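Local atomic coordinates of Non-structural protein (Porcine reproductive and respiratory syndrome virus, PDB entry 3IFU), a protein that probably cleaves itself from the viral polyprotein as a zinc-binding papain-like cysteine protease and probably suppresses host interferon-beta production. Residues R15-E20 with Y24-L29; A75-A80 with A103-A108; C126-I131 with E171-F176; Y141-H146 with K150-A155. One frame throughout, in Å; residues are numbered along the deposited sequence.

Contact 1 of 4, residues R15-E20 with Y24-L29; sequences RVFVAE and YCTRCL. With ZN (zinc ion), chain C.
Phe17 and Tyr24 pair across a two-stranded antiparallel hairpin that carries half of a four-cysteine zinc site. Backbone bonds set the register. Phe17 and Tyr24 form a hydrogen-bonded pair: Tyr24 N gives to Phe17 O at 2.8 Å with an N-H...O angle of 177°, and Phe17 N returns a bond to Tyr24 O. Val16 and Cys25 are the adjoining non-hydrogen-bonded pair. Thr26 N donates to Arg15 O at 2.7 Å, a third backbone bond between the segments.

The aromatic contact lies on the face shared by Phe17 and Tyr24. Phe17 holds CG between its backbone N and carbonyl carbon (chi1 67°), which lays the ring over the partner strand. There Tyr24 CB sits over one ring face, 3.5 Å from the centroid, a CH-pi contact. The two rings are nearly parallel, 16° between planes, yet slid so far that they barely overlap. Ala19 CB packs on Tyr24 CE1 at 3.6 Å, and a water bridges Ala19 O to Tyr24 OH.

Cys25 points to the opposite face, with Val16; its SG and that of Cys28, from the loop that follows, each bind zinc at 2.4 Å, with Cys8 and Cys10 completing the tetrad. Cys28 N also donates to Cys25 SG at 3.6 Å, so that thiolate probably has some of its charge stabilised by the turn.

Around this hairpin, Met98 of helix 94-108 touches Phe17 and Thr26, Arg15 packs on Tyr106 of the same helix, and Pro134 of the second subunit packs on Tyr24.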
# COMPACT_ATOMS: atom_id res chain seq x y z
N ARG A 15 -17.55 9.31 -8.56
CA ARG A 15 -16.24 9.07 -9.18
C ARG A 15 -15.52 7.78 -8.79
O ARG A 15 -15.75 7.19 -7.73
CB ARG A 15 -15.32 10.27 -8.94
CG ARG A 15 -15.82 11.53 -9.61
CD ARG A 15 -14.83 12.66 -9.49
NE ARG A 15 -15.40 13.93 -9.94
CZ ARG A 15 -16.31 14.62 -9.26
NH1 ARG A 15 -16.77 15.77 -9.74
NH2 ARG A 15 -16.76 14.16 -8.10
N VAL A 16 -14.63 7.36 -9.67
CA VAL A 16 -13.89 6.13 -9.51
C VAL A 16 -12.37 6.31 -9.54
O VAL A 16 -11.85 7.28 -10.10
CB VAL A 16 -14.31 5.14 -10.64
CG1 VAL A 16 -13.26 4.07 -10.82
CG2 VAL A 16 -15.66 4.53 -10.31
N PHE A 17 -11.65 5.38 -8.92
CA PHE A 17 -10.19 5.39 -8.91
C PHE A 17 -9.72 3.95 -9.11
O PHE A 17 -10.50 3.02 -8.93
CB PHE A 17 -9.64 5.99 -7.60
CG PHE A 17 -9.90 5.16 -6.36
CD1 PHE A 17 -9.03 4.13 -6.00
CD2 PHE A 17 -10.97 5.46 -5.52
CE1 PHE A 17 -9.23 3.41 -4.81
CE2 PHE A 17 -11.18 4.75 -4.33
CZ PHE A 17 -10.31 3.72 -3.97
N VAL A 18 -8.47 3.77 -9.51
CA VAL A 18 -7.94 2.44 -9.74
C VAL A 18 -6.75 2.13 -8.84
O VAL A 18 -5.78 2.88 -8.79
CB VAL A 18 -7.53 2.27 -11.22
CG1 VAL A 18 -7.17 0.82 -11.51
CG2 VAL A 18 -8.65 2.71 -12.11
N ALA A 19 -6.85 1.02 -8.10
CA ALA A 19 -5.80 0.56 -7.18
C ALA A 19 -5.48 -0.86 -7.62
O ALA A 19 -6.37 -1.71 -7.73
CB ALA A 19 -6.28 0.58 -5.75
N GLU A 20 -4.20 -1.12 -7.88
CA GLU A 20 -3.78 -2.42 -8.38
C GLU A 20 -4.73 -2.77 -9.53
O GLU A 20 -4.87 -1.99 -10.46
CB GLU A 20 -3.79 -3.47 -7.26
CG GLU A 20 -2.73 -3.18 -6.19
CD GLU A 20 -2.19 -4.44 -5.51
OE1 GLU A 20 -1.75 -5.36 -6.23
OE2 GLU A 20 -2.18 -4.49 -4.26
N TYR A 24 -12.30 1.13 -7.90
CA TYR A 24 -12.99 1.37 -6.63
C TYR A 24 -13.78 2.67 -6.69
O TYR A 24 -13.47 3.55 -7.48
CB TYR A 24 -12.01 1.48 -5.46
CG TYR A 24 -11.26 0.22 -5.06
CD1 TYR A 24 -10.02 -0.10 -5.62
CD2 TYR A 24 -11.78 -0.64 -4.09
CE1 TYR A 24 -9.31 -1.23 -5.21
CE2 TYR A 24 -11.08 -1.78 -3.68
CZ TYR A 24 -9.85 -2.06 -4.24
OH TYR A 24 -9.17 -3.17 -3.81
N CYS A 25 -14.78 2.78 -5.83
CA CYS A 25 -15.61 3.97 -5.77
C CYS A 25 -14.95 4.99 -4.85
O CYS A 25 -14.47 4.66 -3.77
CB CYS A 25 -16.99 3.63 -5.23
SG CYS A 25 -17.97 5.08 -4.81
N THR A 26 -14.93 6.24 -5.29
CA THR A 26 -14.35 7.33 -4.53
C THR A 26 -15.14 7.63 -3.25
O THR A 26 -14.59 8.09 -2.26
CB THR A 26 -14.27 8.60 -5.40
OG1 THR A 26 -13.17 8.48 -6.31
CG2 THR A 26 -14.09 9.83 -4.56
N ARG A 27 -16.44 7.34 -3.28
CA ARG A 27 -17.32 7.60 -2.15
C ARG A 27 -17.30 6.61 -0.98
O ARG A 27 -17.14 7.02 0.17
CB ARG A 27 -18.77 7.73 -2.63
CG ARG A 27 -19.16 9.12 -3.09
CD ARG A 27 -20.49 9.52 -2.45
NE ARG A 27 -21.67 9.17 -3.23
CZ ARG A 27 -22.00 9.73 -4.40
NH1 ARG A 27 -21.22 10.68 -4.93
NH2 ARG A 27 -23.11 9.37 -5.03
N CYS A 28 -17.48 5.32 -1.28
CA CYS A 28 -17.52 4.29 -0.24
C CYS A 28 -16.32 3.36 -0.19
O CYS A 28 -16.27 2.47 0.66
CB CYS A 28 -18.78 3.43 -0.41
SG CYS A 28 -18.78 2.41 -1.90
N LEU A 29 -15.36 3.55 -1.10
CA LEU A 29 -14.15 2.74 -1.13
C LEU A 29 -14.40 1.25 -1.38
O LEU A 29 -13.56 0.40 -1.06
CB LEU A 29 -13.37 2.92 0.18
CG LEU A 29 -13.15 4.39 0.56
CD1 LEU A 29 -12.66 4.51 2.00
CD2 LEU A 29 -12.16 4.99 -0.42
ZN ZN C . -19.71 3.73 -3.74
O HOH W 1 -6.93 -3.03 -5.50

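Contact 2 of 4, residues A75-A80 with A103-A108; sequences ACWLSA and AEIYRA. With ZN (zinc ion), chain B.
Trp77 and Leu78, in the turn of helical backbone angles just after the zinc ligand Cys76, pack on Ile105 and Tyr106 of helix 94-108 inside the papain-like protease region. Cys76 SG itself binds zinc at 2.5 Å on the far side of the turn, together with Cys70, His146 and the C-terminal carboxylate of Met180.

Trp77 and Tyr106 form a T-shaped (edge-to-face) pair. The six-membered ring of the indole points its edge at one face of the phenol ring, with centroids 5.3 Å apart and planes at 78°. Trp77 CZ3 lies 3.7 Å from Tyr106 CD1, and CH2 stands over the centre of the phenol ring. Trp77 CG is held between the backbone N and the carbonyl carbon (chi1 44°), which swings the indole across to the helix. Ile105 presents its CG2 methyl obliquely to the same six-membered ring. Leu78 crosses Tyr106 at about a right angle, its CD2 3.7 Å from Tyr106 CE1.

These four buried side chains meet chiefly by apolar and aromatic surfaces, and the phenol oxygen finds its partner outside both segments: Tyr106 OH is hydrogen-bonded to Val16 O of the N-terminal hairpin. One tyrosine therefore offers its ring face to the zinc-bearing turn and its hydroxyl to a strand of the zinc-finger region, which ties both regions to the helix.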
# COMPACT_ATOMS: atom_id res chain seq x y z
N ALA A 75 -6.15 7.36 -19.39
CA ALA A 75 -6.31 8.13 -18.17
C ALA A 75 -5.63 7.40 -17.02
O ALA A 75 -6.28 7.02 -16.04
CB ALA A 75 -7.79 8.34 -17.87
N CYS A 76 -4.33 7.20 -17.14
CA CYS A 76 -3.59 6.49 -16.12
C CYS A 76 -3.57 7.23 -14.78
O CYS A 76 -3.21 6.66 -13.75
CB CYS A 76 -2.16 6.18 -16.60
SG CYS A 76 -1.08 7.59 -17.00
N TRP A 77 -3.99 8.50 -14.78
CA TRP A 77 -4.04 9.29 -13.55
C TRP A 77 -5.09 8.74 -12.60
O TRP A 77 -5.08 9.04 -11.41
CB TRP A 77 -4.34 10.76 -13.84
CG TRP A 77 -5.44 10.97 -14.84
CD1 TRP A 77 -5.29 11.14 -16.19
CD2 TRP A 77 -6.85 11.01 -14.58
NE1 TRP A 77 -6.51 11.28 -16.79
CE2 TRP A 77 -7.49 11.21 -15.82
CE3 TRP A 77 -7.63 10.90 -13.42
CZ2 TRP A 77 -8.88 11.31 -15.94
CZ3 TRP A 77 -9.02 10.99 -13.54
CH2 TRP A 77 -9.63 11.19 -14.79
N LEU A 78 -6.01 7.93 -13.13
CA LEU A 78 -7.06 7.33 -12.31
C LEU A 78 -6.40 6.41 -11.29
O LEU A 78 -6.97 6.09 -10.24
CB LEU A 78 -8.03 6.52 -13.17
CG LEU A 78 -9.13 7.28 -13.91
CD1 LEU A 78 -9.90 6.34 -14.80
CD2 LEU A 78 -10.06 7.93 -12.91
N SER A 79 -5.18 6.01 -11.62
CA SER A 79 -4.38 5.14 -10.79
C SER A 79 -3.58 5.91 -9.72
O SER A 79 -3.09 5.31 -8.76
CB SER A 79 -3.43 4.34 -11.69
OG SER A 79 -2.48 3.62 -10.95
N ALA A 80 -3.47 7.22 -9.86
CA ALA A 80 -2.72 8.03 -8.90
C ALA A 80 -3.60 8.65 -7.81
O ALA A 80 -3.08 9.14 -6.80
CB ALA A 80 -1.95 9.12 -9.62
N ALA A 103 -11.80 14.95 -7.27
CA ALA A 103 -12.43 16.10 -7.91
C ALA A 103 -11.41 16.97 -8.65
O ALA A 103 -11.66 17.38 -9.78
CB ALA A 103 -13.18 16.95 -6.86
N GLU A 104 -10.28 17.25 -8.00
CA GLU A 104 -9.24 18.06 -8.62
C GLU A 104 -8.72 17.41 -9.90
O GLU A 104 -8.74 18.01 -10.97
CB GLU A 104 -8.06 18.26 -7.67
CG GLU A 104 -8.21 19.40 -6.70
CD GLU A 104 -8.33 20.76 -7.38
OE1 GLU A 104 -7.79 20.92 -8.50
OE2 GLU A 104 -8.95 21.66 -6.79
N ILE A 105 -8.27 16.16 -9.77
CA ILE A 105 -7.71 15.42 -10.90
C ILE A 105 -8.74 15.21 -12.02
O ILE A 105 -8.43 15.47 -13.19
CB ILE A 105 -7.12 14.06 -10.39
CG1 ILE A 105 -5.90 14.35 -9.50
CG2 ILE A 105 -6.73 13.19 -11.56
CD1 ILE A 105 -5.25 13.13 -8.91
N TYR A 106 -9.94 14.77 -11.67
CA TYR A 106 -10.99 14.58 -12.67
C TYR A 106 -11.22 15.87 -13.45
O TYR A 106 -11.34 15.85 -14.68
CB TYR A 106 -12.31 14.17 -12.01
CG TYR A 106 -12.53 12.69 -11.94
CD1 TYR A 106 -11.70 11.88 -11.17
CD2 TYR A 106 -13.58 12.09 -12.64
CE1 TYR A 106 -11.90 10.51 -11.09
CE2 TYR A 106 -13.79 10.72 -12.57
CZ TYR A 106 -12.95 9.93 -11.80
OH TYR A 106 -13.12 8.57 -11.76
N ARG A 107 -11.30 16.99 -12.73
CA ARG A 107 -11.52 18.28 -13.36
C ARG A 107 -10.41 18.58 -14.38
O ARG A 107 -10.68 18.91 -15.53
CB ARG A 107 -11.57 19.38 -12.30
CG ARG A 107 -11.75 20.76 -12.89
CD ARG A 107 -12.16 21.78 -11.85
NE ARG A 107 -11.06 22.21 -11.00
CZ ARG A 107 -11.19 23.11 -10.03
NH1 ARG A 107 -12.37 23.66 -9.80
NH2 ARG A 107 -10.14 23.47 -9.30
N ALA A 108 -9.17 18.46 -13.93
CA ALA A 108 -8.02 18.72 -14.79
C ALA A 108 -7.93 17.68 -15.92
O ALA A 108 -7.34 17.96 -16.97
CB ALA A 108 -6.74 18.70 -13.95
ZN ZN B . -0.82 7.10 -19.48

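Contact 3 of 4, residues C126-I131 with E171-F176; sequences CRWYPI and EDFCPF
Trp128 reaches out from strand 127-130 and lies flat against Pro175 of the C-terminal tail. Its CG stands anti to the carbonyl carbon and beside the backbone N (chi1 -76°), and this conformation carries the indole off the strand and turns a broad face to segment 171-176. Pro175 CD sits 3.5 Å from the centroid of the five-membered ring, only 16° off the ring normal, a clear CH-pi geometry. Pro175 CG continues the contact over the benzene side, at 3.6 Å from Trp128 CE3.

The neighbours of the proline frame the same indole. Phe173, with CG anti to the backbone N (chi1 -176°), turns its ring edge to the root of the tryptophan, its CD2 being 4.2 Å from Trp128 CB. At the other end Phe176 CE2 approaches Trp128 CH2 at 3.9 Å; the two ring planes are perpendicular, but the approach is oblique. Cys174 SG lies obliquely 5.3 Å from the five-membered ring centroid, a distant sulfur-aromatic contact, and also rests over one face of the Phe176 ring.

Outside the pair, Leu159 of strand 157-160 and Ala142 of strand 140-142 touch Trp128, and Leu116 of helix 113-118 touches both Cys174 and Phe176. Trp128 is also backbone hydrogen-bonded to Lys169. Between the two segments the contact is mainly CH-pi and dispersive, a C-H-rich proline laid on an electron-rich indole, with Phe173 O 3.5 Å from Trp128 CD1.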
# COMPACT_ATOMS: atom_id res chain seq x y z
N CYS A 126 5.25 14.36 0.53
CA CYS A 126 5.62 13.50 -0.59
C CYS A 126 6.86 14.03 -1.30
O CYS A 126 7.03 15.24 -1.45
CB CYS A 126 4.46 13.36 -1.59
SG CYS A 126 2.99 12.53 -0.95
N ARG A 127 7.71 13.12 -1.75
CA ARG A 127 8.94 13.47 -2.45
C ARG A 127 9.11 12.50 -3.59
O ARG A 127 8.70 11.35 -3.48
CB ARG A 127 10.13 13.36 -1.50
CG ARG A 127 10.07 14.26 -0.27
CD ARG A 127 10.48 15.71 -0.59
NE ARG A 127 10.33 16.60 0.56
CZ ARG A 127 9.16 17.06 1.02
NH1 ARG A 127 8.02 16.72 0.44
NH2 ARG A 127 9.13 17.85 2.09
N TRP A 128 9.70 12.96 -4.69
CA TRP A 128 9.96 12.08 -5.83
C TRP A 128 11.34 11.46 -5.62
O TRP A 128 12.19 12.06 -4.98
CB TRP A 128 9.96 12.85 -7.16
CG TRP A 128 8.61 13.22 -7.65
CD1 TRP A 128 8.02 14.46 -7.59
CD2 TRP A 128 7.64 12.35 -8.26
NE1 TRP A 128 6.75 14.40 -8.13
CE2 TRP A 128 6.49 13.12 -8.55
CE3 TRP A 128 7.64 10.98 -8.60
CZ2 TRP A 128 5.35 12.58 -9.15
CZ3 TRP A 128 6.50 10.44 -9.20
CH2 TRP A 128 5.37 11.24 -9.46
N TYR A 129 11.54 10.26 -6.14
CA TYR A 129 12.83 9.60 -6.00
C TYR A 129 13.13 8.84 -7.27
O TYR A 129 12.23 8.29 -7.91
CB TYR A 129 12.80 8.59 -4.85
CG TYR A 129 12.63 9.19 -3.47
CD1 TYR A 129 13.74 9.52 -2.69
CD2 TYR A 129 11.36 9.42 -2.94
CE1 TYR A 129 13.59 10.06 -1.42
CE2 TYR A 129 11.20 9.96 -1.67
CZ TYR A 129 12.31 10.28 -0.91
OH TYR A 129 12.15 10.82 0.34
N PRO A 130 14.41 8.84 -7.69
CA PRO A 130 14.80 8.12 -8.90
C PRO A 130 14.72 6.65 -8.53
O PRO A 130 15.32 6.23 -7.55
CB PRO A 130 16.24 8.56 -9.12
CG PRO A 130 16.28 9.93 -8.50
CD PRO A 130 15.50 9.72 -7.23
N ILE A 131 13.96 5.86 -9.28
CA ILE A 131 13.83 4.45 -8.94
C ILE A 131 15.19 3.77 -9.06
O ILE A 131 15.85 3.85 -10.10
CB ILE A 131 12.82 3.73 -9.86
CG1 ILE A 131 11.43 4.35 -9.70
CG2 ILE A 131 12.78 2.26 -9.53
CD1 ILE A 131 10.43 3.92 -10.77
N GLU A 171 11.79 20.38 -4.63
CA GLU A 171 10.35 20.53 -4.81
C GLU A 171 9.89 21.08 -6.15
O GLU A 171 8.70 21.07 -6.45
CB GLU A 171 9.76 21.36 -3.68
CG GLU A 171 10.43 22.67 -3.41
CD GLU A 171 9.85 23.34 -2.18
OE1 GLU A 171 8.60 23.49 -2.13
OE2 GLU A 171 10.63 23.70 -1.28
N ASP A 172 10.82 21.56 -6.97
CA ASP A 172 10.43 22.07 -8.28
C ASP A 172 10.38 20.93 -9.30
O ASP A 172 9.85 21.10 -10.40
CB ASP A 172 11.40 23.17 -8.76
CG ASP A 172 12.71 23.20 -7.98
OD1 ASP A 172 12.69 23.57 -6.78
OD2 ASP A 172 13.76 22.84 -8.56
N PHE A 173 10.91 19.77 -8.93
CA PHE A 173 10.94 18.62 -9.82
C PHE A 173 9.66 17.80 -9.90
O PHE A 173 8.98 17.57 -8.90
CB PHE A 173 12.08 17.67 -9.44
CG PHE A 173 12.22 16.52 -10.38
CD1 PHE A 173 12.97 16.65 -11.55
CD2 PHE A 173 11.55 15.32 -10.15
CE1 PHE A 173 13.05 15.61 -12.47
CE2 PHE A 173 11.62 14.27 -11.07
CZ PHE A 173 12.37 14.42 -12.23
N CYS A 174 9.37 17.35 -11.12
CA CYS A 174 8.22 16.51 -11.42
C CYS A 174 8.60 15.74 -12.68
O CYS A 174 8.90 16.33 -13.70
CB CYS A 174 6.97 17.37 -11.69
SG CYS A 174 5.45 16.40 -11.94
N PRO A 175 8.58 14.40 -12.61
CA PRO A 175 8.93 13.55 -13.76
C PRO A 175 8.19 13.86 -15.06
O PRO A 175 8.68 13.58 -16.15
CB PRO A 175 8.61 12.14 -13.25
CG PRO A 175 8.87 12.26 -11.78
CD PRO A 175 8.22 13.58 -11.45
N PHE A 176 7.00 14.45 -14.94
CA PHE A 176 6.19 14.73 -16.12
C PHE A 176 5.58 16.13 -16.15
O PHE A 176 5.61 16.87 -15.16
CB PHE A 176 5.06 13.71 -16.18
CG PHE A 176 4.27 13.61 -14.90
CD1 PHE A 176 3.29 14.55 -14.61
CD2 PHE A 176 4.54 12.61 -13.97
CE1 PHE A 176 2.59 14.50 -13.40
CE2 PHE A 176 3.85 12.55 -12.77
CZ PHE A 176 2.88 13.49 -12.48

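Contact 4 of 4, residues Y141-H146 with K150-A155; sequences YANSLH and KPFPGA. With ZN (zinc ion), chain B.
Tyr141 and Pro151 meet where the chain turns back on itself in the antiparallel sheet of the protease region, strand 140-142 leading through a loop to strand 147-148 and on towards strand 157-160. Tyr141 comes first. Its CG is anti to the carbonyl carbon (chi1 -68°), and the ring is thereby laid along the Lys150-Pro151 peptide. Pro151 CG stands over one face, 3.6 Å from the ring centroid and 23° off the normal, a CH-pi contact displaced toward the rim. Tyr141 CD2 lies 3.4 Å from the carbonyl carbon of Lys150.

Phe152 turns its ring edge toward Tyr141 O, with CE1 3.6 Å away. Ala142 aims its methyl away from segment 150-155, but its carbonyl oxygen takes a CA-H...O contact from Ala155 CA at 3.5 Å. Ala155 CB in turn sits over the centre of the Phe152 ring. Ala155 N also donates to Phe152 O, a bond within the segment that accompanies this packing.

Asn143 is bonded through its backbone N to His146 O, closing the loop 143-146 on itself. Gly154, which has no side chain, brings its carbonyl oxygen to Asn143, with Asn143 CB 3.8 Å from Gly154 O.

His146 ends the segment, its CB 4.4 Å from Phe152 CZ, while its imidazole joins Cys70, Cys76 and Met180 at the second zinc, bound through ND1 at 2.2 Å.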
# COMPACT_ATOMS: atom_id res chain seq x y z
N TYR A 141 4.24 5.68 -9.31
CA TYR A 141 5.40 5.42 -10.15
C TYR A 141 5.16 6.21 -11.41
O TYR A 141 4.02 6.34 -11.84
CB TYR A 141 5.51 3.93 -10.43
CG TYR A 141 5.85 3.17 -9.18
CD1 TYR A 141 7.17 2.78 -8.92
CD2 TYR A 141 4.88 2.92 -8.20
CE1 TYR A 141 7.51 2.17 -7.72
CE2 TYR A 141 5.22 2.30 -7.00
CZ TYR A 141 6.53 1.93 -6.76
OH TYR A 141 6.89 1.35 -5.57
N ALA A 142 6.23 6.74 -12.00
CA ALA A 142 6.04 7.54 -13.19
C ALA A 142 7.27 7.74 -14.05
O ALA A 142 8.38 7.37 -13.67
CB ALA A 142 5.49 8.91 -12.79
N ASN A 143 7.04 8.32 -15.22
CA ASN A 143 8.09 8.69 -16.16
C ASN A 143 7.59 10.01 -16.73
O ASN A 143 6.79 10.68 -16.09
CB ASN A 143 8.33 7.61 -17.23
CG ASN A 143 7.12 7.29 -18.09
OD1 ASN A 143 7.11 6.29 -18.80
ND2 ASN A 143 6.10 8.15 -18.05
N SER A 144 8.04 10.39 -17.92
CA SER A 144 7.64 11.66 -18.50
C SER A 144 6.24 11.72 -19.15
O SER A 144 5.78 12.80 -19.52
CB SER A 144 8.69 12.13 -19.51
OG SER A 144 8.83 11.20 -20.58
N LEU A 145 5.57 10.59 -19.26
CA LEU A 145 4.24 10.56 -19.88
C LEU A 145 3.17 9.85 -19.08
O LEU A 145 1.98 10.15 -19.24
CB LEU A 145 4.32 9.91 -21.26
CG LEU A 145 4.83 10.80 -22.40
CD1 LEU A 145 5.55 9.96 -23.44
CD2 LEU A 145 3.66 11.57 -23.02
N HIS A 146 3.55 8.90 -18.23
CA HIS A 146 2.55 8.15 -17.48
C HIS A 146 2.82 7.98 -16.00
O HIS A 146 3.91 8.25 -15.51
CB HIS A 146 2.41 6.78 -18.13
CG HIS A 146 2.36 6.84 -19.63
ND1 HIS A 146 1.23 7.21 -20.32
CD2 HIS A 146 3.31 6.61 -20.56
CE1 HIS A 146 1.48 7.21 -21.62
NE2 HIS A 146 2.74 6.84 -21.79
N LYS A 150 1.69 1.28 -9.16
CA LYS A 150 2.62 0.16 -9.07
C LYS A 150 3.73 0.36 -10.10
O LYS A 150 3.55 1.07 -11.09
CB LYS A 150 1.88 -1.16 -9.31
CG LYS A 150 1.06 -1.65 -8.12
CD LYS A 150 1.98 -2.12 -7.00
CE LYS A 150 1.22 -2.76 -5.84
NZ LYS A 150 0.38 -1.77 -5.10
N PRO A 151 4.90 -0.26 -9.87
CA PRO A 151 6.03 -0.14 -10.80
C PRO A 151 5.65 -0.67 -12.17
O PRO A 151 4.77 -1.53 -12.29
CB PRO A 151 7.10 -1.00 -10.13
CG PRO A 151 6.76 -0.94 -8.69
CD PRO A 151 5.26 -1.09 -8.71
N PHE A 152 6.31 -0.16 -13.20
CA PHE A 152 6.06 -0.62 -14.56
C PHE A 152 7.27 -0.41 -15.46
O PHE A 152 8.14 0.41 -15.17
CB PHE A 152 4.83 0.09 -15.17
CG PHE A 152 4.95 1.59 -15.31
CD1 PHE A 152 4.53 2.44 -14.28
CD2 PHE A 152 5.45 2.17 -16.48
CE1 PHE A 152 4.59 3.83 -14.42
CE2 PHE A 152 5.52 3.56 -16.65
CZ PHE A 152 5.09 4.40 -15.62
N PRO A 153 7.37 -1.19 -16.54
CA PRO A 153 8.49 -1.07 -17.47
C PRO A 153 8.55 0.36 -18.01
O PRO A 153 7.63 0.80 -18.70
CB PRO A 153 8.15 -2.08 -18.56
CG PRO A 153 7.43 -3.14 -17.79
CD PRO A 153 6.51 -2.32 -16.92
N GLY A 154 9.62 1.08 -17.69
CA GLY A 154 9.73 2.45 -18.15
C GLY A 154 9.75 3.47 -17.02
O GLY A 154 10.45 4.48 -17.12
N ALA A 155 9.00 3.23 -15.95
CA ALA A 155 8.96 4.16 -14.83
C ALA A 155 10.37 4.55 -14.39
O ALA A 155 11.26 3.70 -14.32
CB ALA A 155 8.19 3.55 -13.66
ZN ZN B . -0.82 7.10 -19.48

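How the contacts relate
Contacts 1 and 2 are buried, contacts 3 and 4 only partly so, but burial does not set the chemistry. Contact 1 alone has backbone hydrogen bonds between its segments; contact 2 relies on rings and methyls, contacts 3 and 4 on a proline against an aromatic ring. Contact 2, its centre about 5 Å from the centre of the chain, adjoins contact 1 through the Val18 N to Leu78 O pair, at 2.9 Å probably a hydrogen bond. Contacts 2 and 4 each supply one ligand to the same zinc, whereas contact 1 serves the other. Contacts 3 and 4 reach the same four-stranded sheet, contact 4 nested within the loop that contact 3 closes, and Phe176 CB packs on Asn143 O.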